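Local coordinates for Alpha/beta hydrolase fold protein (Ochrobactrum, PDB 4G9E), which hydrolyses N-acyl homoserine lactones, the acylated lactone signals of bacterial quorum sensing, as an AHL-lactonase of the alpha/beta-hydrolase fold, at residues A147-A161 with L173-R186. Residues are numbered along the deposited sequence; the frame is centred on the assembly and turned at random.
Sequences AGQEIFSERDVESYA and LLDIVARTDGRARR. With C4L (N-butanoyl-L-homoserine), chain C.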
loop_
_atom_site.group_PDB
_atom_site.type_symbol
_atom_site.label_atom_id
_atom_site.label_comp_id
_atom_site.label_asym_id
_atom_site.label_seq_id
_atom_site.Cartn_x
_atom_site.Cartn_y
_atom_site.Cartn_z
ATOM N N ALA A 147 12.583 -4.697 7.664
ATOM C CA ALA A 147 11.986 -4.350 6.372
ATOM C C ALA A 147 12.898 -4.664 5.183
ATOM O O ALA A 147 12.424 -5.012 4.102
ATOM C CB ALA A 147 11.569 -2.882 6.349
ATOM N N GLY A 148 14.206 -4.539 5.392
ATOM C CA GLY A 148 15.180 -4.782 4.342
ATOM C C GLY A 148 16.050 -6.001 4.559
ATOM O O GLY A 148 17.080 -6.153 3.906
ATOM N N GLN A 149 15.637 -6.874 5.472
ATOM C CA GLN A 149 16.414 -8.064 5.801
ATOM C C GLN A 149 15.915 -9.275 5.021
ATOM O O GLN A 149 14.749 -9.643 5.123
ATOM C CB GLN A 149 16.338 -8.344 7.301
ATOM C CG GLN A 149 17.157 -9.542 7.761
ATOM C CD GLN A 149 17.217 -9.634 9.269
ATOM O OE1 GLN A 149 17.652 -8.696 9.936
ATOM N NE2 GLN A 149 16.754 -10.752 9.817
ATOM N N GLU A 150 16.801 -9.900 4.249
ATOM C CA GLU A 150 16.390 -11.023 3.412
ATOM C C GLU A 150 15.954 -12.252 4.202
ATOM O O GLU A 150 14.881 -12.803 3.958
ATOM C CB GLU A 150 17.484 -11.409 2.415
ATOM C CG GLU A 150 17.154 -12.696 1.690
ATOM C CD GLU A 150 18.033 -12.949 0.495
ATOM O OE1 GLU A 150 18.710 -12.009 0.037
ATOM O OE2 GLU A 150 18.043 -14.095 0.006
ATOM N N ILE A 151 16.789 -12.678 5.142
ATOM C CA ILE A 151 16.524 -13.901 5.888
ATOM C C ILE A 151 15.838 -13.609 7.222
ATOM O O ILE A 151 16.371 -12.884 8.061
ATOM C CB ILE A 151 17.817 -14.715 6.125
ATOM C CG1 ILE A 151 18.523 -15.017 4.794
ATOM C CG2 ILE A 151 17.503 -16.001 6.876
ATOM C CD1 ILE A 151 19.771 -15.865 4.933
ATOM N N PHE A 152 14.639 -14.156 7.387
ATOM C CA PHE A 152 13.888 -14.049 8.633
ATOM C C PHE A 152 14.002 -15.347 9.422
ATOM O O PHE A 152 13.766 -16.423 8.875
ATOM C CB PHE A 152 12.402 -13.835 8.334
ATOM C CG PHE A 152 11.990 -12.397 8.124
ATOM C CD1 PHE A 152 12.910 -11.392 7.848
ATOM C CD2 PHE A 152 10.648 -12.061 8.193
ATOM C CE1 PHE A 152 12.483 -10.078 7.649
ATOM C CE2 PHE A 152 10.222 -10.760 7.999
ATOM C CZ PHE A 152 11.134 -9.767 7.729
ATOM N N SER A 153 14.340 -15.241 10.703
ATOM C CA SER A 153 14.199 -16.359 11.624
ATOM C C SER A 153 12.715 -16.502 11.957
ATOM O O SER A 153 11.897 -15.658 11.567
ATOM C CB SER A 153 14.981 -16.082 12.905
ATOM O OG SER A 153 14.353 -15.048 13.649
ATOM N N GLU A 154 12.376 -17.555 12.694
ATOM C CA GLU A 154 11.003 -17.772 13.131
ATOM C C GLU A 154 10.513 -16.595 13.967
ATOM O O GLU A 154 9.373 -16.153 13.826
ATOM C CB GLU A 154 10.894 -19.071 13.932
ATOM C CG GLU A 154 10.911 -20.329 13.081
ATOM C CD GLU A 154 9.701 -20.436 12.173
ATOM O OE1 GLU A 154 8.827 -19.547 12.241
ATOM O OE2 GLU A 154 9.626 -21.408 11.393
ATOM N N ARG A 155 11.382 -16.090 14.839
ATOM C CA ARG A 155 11.044 -14.951 15.681
ATOM C C ARG A 155 10.930 -13.670 14.858
ATOM O O ARG A 155 10.132 -12.798 15.180
ATOM C CB ARG A 155 12.046 -14.790 16.820
ATOM N N ASP A 156 11.716 -13.561 13.789
ATOM C CA ASP A 156 11.604 -12.426 12.873
ATOM C C ASP A 156 10.228 -12.399 12.203
ATOM O O ASP A 156 9.583 -11.355 12.125
ATOM C CB ASP A 156 12.679 -12.483 11.774
ATOM C CG ASP A 156 14.097 -12.247 12.291
ATOM O OD1 ASP A 156 14.285 -11.585 13.329
ATOM O OD2 ASP A 156 15.041 -12.720 11.624
ATOM N N VAL A 157 9.794 -13.552 11.696
ATOM C CA VAL A 157 8.487 -13.652 11.056
ATOM C C VAL A 157 7.385 -13.203 12.000
ATOM O O VAL A 157 6.515 -12.412 11.633
ATOM C CB VAL A 157 8.180 -15.085 10.582
ATOM C CG1 VAL A 157 6.728 -15.192 10.122
ATOM C CG2 VAL A 157 9.133 -15.491 9.467
ATOM N N GLU A 158 7.418 -13.711 13.227
ATOM C CA GLU A 158 6.394 -13.360 14.197
ATOM C C GLU A 158 6.470 -11.890 14.598
ATOM O O GLU A 158 5.449 -11.197 14.635
ATOM C CB GLU A 158 6.479 -14.246 15.437
ATOM C CG GLU A 158 5.458 -13.831 16.470
ATOM C CD GLU A 158 5.325 -14.805 17.613
ATOM O OE1 GLU A 158 6.032 -15.834 17.628
ATOM O OE2 GLU A 158 4.499 -14.530 18.498
ATOM N N SER A 159 7.675 -11.398 14.877
ATOM C CA SER A 159 7.820 -10.011 15.296
ATOM C C SER A 159 7.368 -9.057 14.199
ATOM O O SER A 159 6.653 -8.093 14.468
ATOM C CB SER A 159 9.257 -9.695 15.705
ATOM O OG SER A 159 9.307 -8.503 16.471
ATOM N N TYR A 160 7.787 -9.327 12.965
ATOM C CA TYR A 160 7.410 -8.467 11.852
ATOM C C TYR A 160 5.908 -8.523 11.594
ATOM O O TYR A 160 5.273 -7.491 11.391
ATOM C CB TYR A 160 8.195 -8.813 10.578
ATOM C CG TYR A 160 8.203 -7.683 9.571
ATOM C CD1 TYR A 160 8.834 -6.482 9.863
ATOM C CD2 TYR A 160 7.569 -7.805 8.339
ATOM C CE1 TYR A 160 8.840 -5.439 8.967
ATOM C CE2 TYR A 160 7.576 -6.756 7.423
ATOM C CZ TYR A 160 8.212 -5.579 7.751
ATOM O OH TYR A 160 8.220 -4.531 6.863
ATOM N N ALA A 161 5.344 -9.726 11.591
ATOM C CA ALA A 161 3.911 -9.889 11.363
ATOM C C ALA A 161 3.094 -9.169 12.427
ATOM O O ALA A 161 2.110 -8.484 12.123
ATOM C CB ALA A 161 3.542 -11.360 11.325
ATOM N N LEU A 173 -1.376 -14.893 9.392
ATOM C CA LEU A 173 -0.465 -13.789 9.117
ATOM C C LEU A 173 0.986 -14.252 9.079
ATOM O O LEU A 173 1.786 -13.734 8.294
ATOM C CB LEU A 173 -0.643 -12.674 10.146
ATOM C CG LEU A 173 -2.046 -12.075 10.243
ATOM C CD1 LEU A 173 -2.055 -11.012 11.316
ATOM C CD2 LEU A 173 -2.488 -11.502 8.908
ATOM N N LEU A 174 1.329 -15.223 9.922
ATOM C CA LEU A 174 2.663 -15.811 9.884
ATOM C C LEU A 174 2.906 -16.475 8.538
ATOM O O LEU A 174 4.003 -16.392 7.994
ATOM C CB LEU A 174 2.835 -16.845 10.993
ATOM C CG LEU A 174 2.640 -16.366 12.430
ATOM C CD1 LEU A 174 2.667 -17.548 13.384
ATOM C CD2 LEU A 174 3.689 -15.328 12.817
ATOM N N ASP A 175 1.889 -17.146 8.009
ATOM C CA ASP A 175 2.007 -17.827 6.725
ATOM C C ASP A 175 2.287 -16.834 5.605
ATOM O O ASP A 175 3.121 -17.083 4.733
ATOM C CB ASP A 175 0.732 -18.607 6.407
ATOM C CG ASP A 175 0.422 -19.673 7.436
ATOM O OD1 ASP A 175 1.364 -20.179 8.084
ATOM O OD2 ASP A 175 -0.768 -20.008 7.590
ATOM N N ILE A 176 1.580 -15.712 5.628
ATOM C CA ILE A 176 1.770 -14.682 4.618
ATOM C C ILE A 176 3.205 -14.152 4.650
ATOM O O ILE A 176 3.887 -14.114 3.624
ATOM C CB ILE A 176 0.762 -13.526 4.797
ATOM C CG1 ILE A 176 -0.664 -14.027 4.551
ATOM C CG2 ILE A 176 1.092 -12.393 3.851
ATOM C CD1 ILE A 176 -1.755 -13.042 4.949
ATOM N N VAL A 177 3.677 -13.771 5.833
ATOM C CA VAL A 177 5.007 -13.181 5.968
ATOM C C VAL A 177 6.117 -14.188 5.681
ATOM O O VAL A 177 7.127 -13.852 5.058
ATOM C CB VAL A 177 5.197 -12.543 7.364
ATOM C CG1 VAL A 177 6.642 -12.112 7.591
ATOM C CG2 VAL A 177 4.248 -11.367 7.529
ATOM N N ALA A 178 5.923 -15.425 6.121
ATOM C CA ALA A 178 6.911 -16.473 5.902
ATOM C C ALA A 178 7.089 -16.790 4.422
ATOM O O ALA A 178 8.184 -17.145 3.991
ATOM C CB ALA A 178 6.524 -17.723 6.671
ATOM N N ARG A 179 6.018 -16.661 3.645
ATOM C CA ARG A 179 6.094 -16.966 2.215
ATOM C C ARG A 179 6.972 -15.992 1.441
ATOM O O ARG A 179 7.633 -16.379 0.486
ATOM C CB ARG A 179 4.696 -17.004 1.585
ATOM C CG ARG A 179 4.686 -17.133 0.055
ATOM C CD ARG A 179 4.782 -15.760 -0.609
ATOM N NE ARG A 179 4.767 -15.782 -2.071
ATOM C CZ ARG A 179 5.854 -15.909 -2.829
ATOM N NH1 ARG A 179 5.745 -15.886 -4.154
ATOM N NH2 ARG A 179 7.045 -16.061 -2.264
ATOM N N THR A 180 6.961 -14.728 1.842
ATOM C CA THR A 180 7.580 -13.671 1.049
ATOM C C THR A 180 8.999 -14.027 0.614
ATOM O O THR A 180 9.817 -14.478 1.413
ATOM C CB THR A 180 7.625 -12.363 1.836
ATOM O OG1 THR A 180 6.315 -12.082 2.340
ATOM C CG2 THR A 180 8.085 -11.207 0.955
ATOM N N ASP A 181 9.275 -13.820 -0.668
ATOM C CA ASP A 181 10.619 -13.939 -1.226
ATOM C C ASP A 181 11.495 -12.897 -0.531
ATOM O O ASP A 181 11.347 -11.699 -0.762
ATOM C CB ASP A 181 10.532 -13.674 -2.735
ATOM C CG ASP A 181 11.858 -13.827 -3.463
ATOM O OD1 ASP A 181 12.913 -14.001 -2.818
ATOM O OD2 ASP A 181 11.828 -13.751 -4.708
ATOM N N GLY A 182 12.408 -13.346 0.325
ATOM C CA GLY A 182 13.213 -12.420 1.102
ATOM C C GLY A 182 14.099 -11.513 0.264
ATOM O O GLY A 182 14.471 -10.421 0.698
ATOM N N ARG A 183 14.452 -11.958 -0.937
ATOM C CA ARG A 183 15.197 -11.102 -1.856
ATOM C C ARG A 183 14.452 -9.798 -2.106
ATOM O O ARG A 183 15.067 -8.753 -2.312
ATOM C CB ARG A 183 15.440 -11.809 -3.189
ATOM C CG ARG A 183 16.279 -13.062 -3.060
ATOM C CD ARG A 183 16.399 -13.799 -4.383
ATOM N NE ARG A 183 15.088 -14.184 -4.893
ATOM C CZ ARG A 183 14.878 -14.720 -6.088
ATOM N NH1 ARG A 183 15.901 -14.943 -6.905
ATOM N NH2 ARG A 183 13.645 -15.033 -6.466
ATOM N N ALA A 184 13.124 -9.863 -2.093
ATOM C CA ALA A 184 12.316 -8.682 -2.341
ATOM C C ALA A 184 12.504 -7.644 -1.239
ATOM O O ALA A 184 12.528 -6.448 -1.513
ATOM C CB ALA A 184 10.844 -9.054 -2.498
ATOM N N ARG A 185 12.626 -8.092 0.008
ATOM C CA ARG A 185 12.892 -7.165 1.098
ATOM C C ARG A 185 14.238 -6.479 0.911
ATOM O O ARG A 185 14.338 -5.252 0.958
ATOM C CB ARG A 185 12.866 -7.890 2.443
ATOM C CG ARG A 185 11.460 -8.257 2.901
ATOM C CD ARG A 185 11.466 -8.829 4.309
ATOM N NE ARG A 185 12.071 -10.156 4.376
ATOM C CZ ARG A 185 11.390 -11.299 4.385
ATOM N NH1 ARG A 185 10.065 -11.294 4.324
ATOM N NH2 ARG A 185 12.037 -12.456 4.464
ATOM N N ARG A 186 15.274 -7.277 0.687
ATOM C CA ARG A 186 16.624 -6.743 0.601
ATOM C C ARG A 186 16.768 -5.759 -0.553
ATOM O O ARG A 186 17.271 -4.648 -0.375
ATOM C CB ARG A 186 17.641 -7.871 0.457
ATOM C CG ARG A 186 19.053 -7.364 0.229
ATOM C CD ARG A 186 20.084 -8.479 0.236
ATOM N NE ARG A 186 19.688 -9.623 -0.580
ATOM C CZ ARG A 186 19.878 -9.722 -1.893
ATOM N NH1 ARG A 186 20.450 -8.735 -2.575
ATOM N NH2 ARG A 186 19.489 -10.818 -2.529
HETATM O O1 C4L C . 4.690 -2.341 6.288
HETATM C C4 C4L C . 5.482 -1.996 5.378
HETATM O O2 C4L C . 5.214 -2.091 4.160
HETATM C C3 C4L C . 6.844 -1.459 5.753
HETATM C C2 C4L C . 6.834 -0.835 7.154
HETATM C C1 C4L C . 8.230 -0.730 7.748
HETATM O O3 C4L C . 8.712 -2.034 8.106
HETATM N N1 C4L C . 7.321 -0.441 4.810
HETATM C C5 C4L C . 8.276 -0.689 3.909
HETATM O O4 C4L C . 8.841 -1.770 3.805
HETATM C C6 C4L C . 8.667 0.454 3.000
HETATM C C7 C4L C . 10.187 0.573 2.964
HETATM C C8 C4L C . 10.776 0.952 4.317
HETATM O O HOH W 1 18.230 -4.150 2.283
#
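The guanidinium of Arg-185 lies flat on the ring of Phe-152, its CZ 3.5 Å from the ring centroid and the two planes only 12° apart, a stacked cation-pi pair. While one face rests on the ring, the edge of the same group is held by the loop that leads to Phe-152: NE donates to Gln-149 O at 2.8 Å and NH2 to Glu-150 O at 2.9 Å. Both acceptors sit close to the guanidinium plane, although NH2 reaches its oxygen from above the carbonyl plane. A bend at chi3 (-70°) turns the end of Arg-185 across the ring, and its NH1 goes on to Ser-34. With a leucine at this position the carbonyls of Gln-149 and Glu-150 would probably lose their donors, and the Phe-152 ring its cationic cover.

Beside this stack, Arg-186 and Glu-150 run side by side in a salt bridge. Both NE (2.7 Å) and NH2 of Arg-186 grip the single oxygen Glu-150 OE1, the nearly coplanar groups meeting side-on. The backbones come close here too, Gly-182 CA lying 3.3 Å from Glu-150 O in a CA-H...O contact. All this belongs to the helical region inserted between strands 120-124 and 211-216 of the alpha/beta-hydrolase fold, the cap over the substrate pocket.

Farther along, helices 154-161 and 173-179 cross at 117°. Val-157 and Val-177 pass flank to flank, pointing opposite ways, CG1 to CG1 at 4.0 Å; with CG1 of Val-177 anti to its own nitrogen, that methyl also meets the edge of Phe-152 at CE2, and CG2 is left to pack on Ala-161 CB. Leu-174 CD2 presses against Glu-158 CA at 3.6 Å. From the same helix as Val-157, Tyr-160 extends its OH to O3 of the bound N-butanoyl-L-homoserine, a 2.8 Å hydrogen bond.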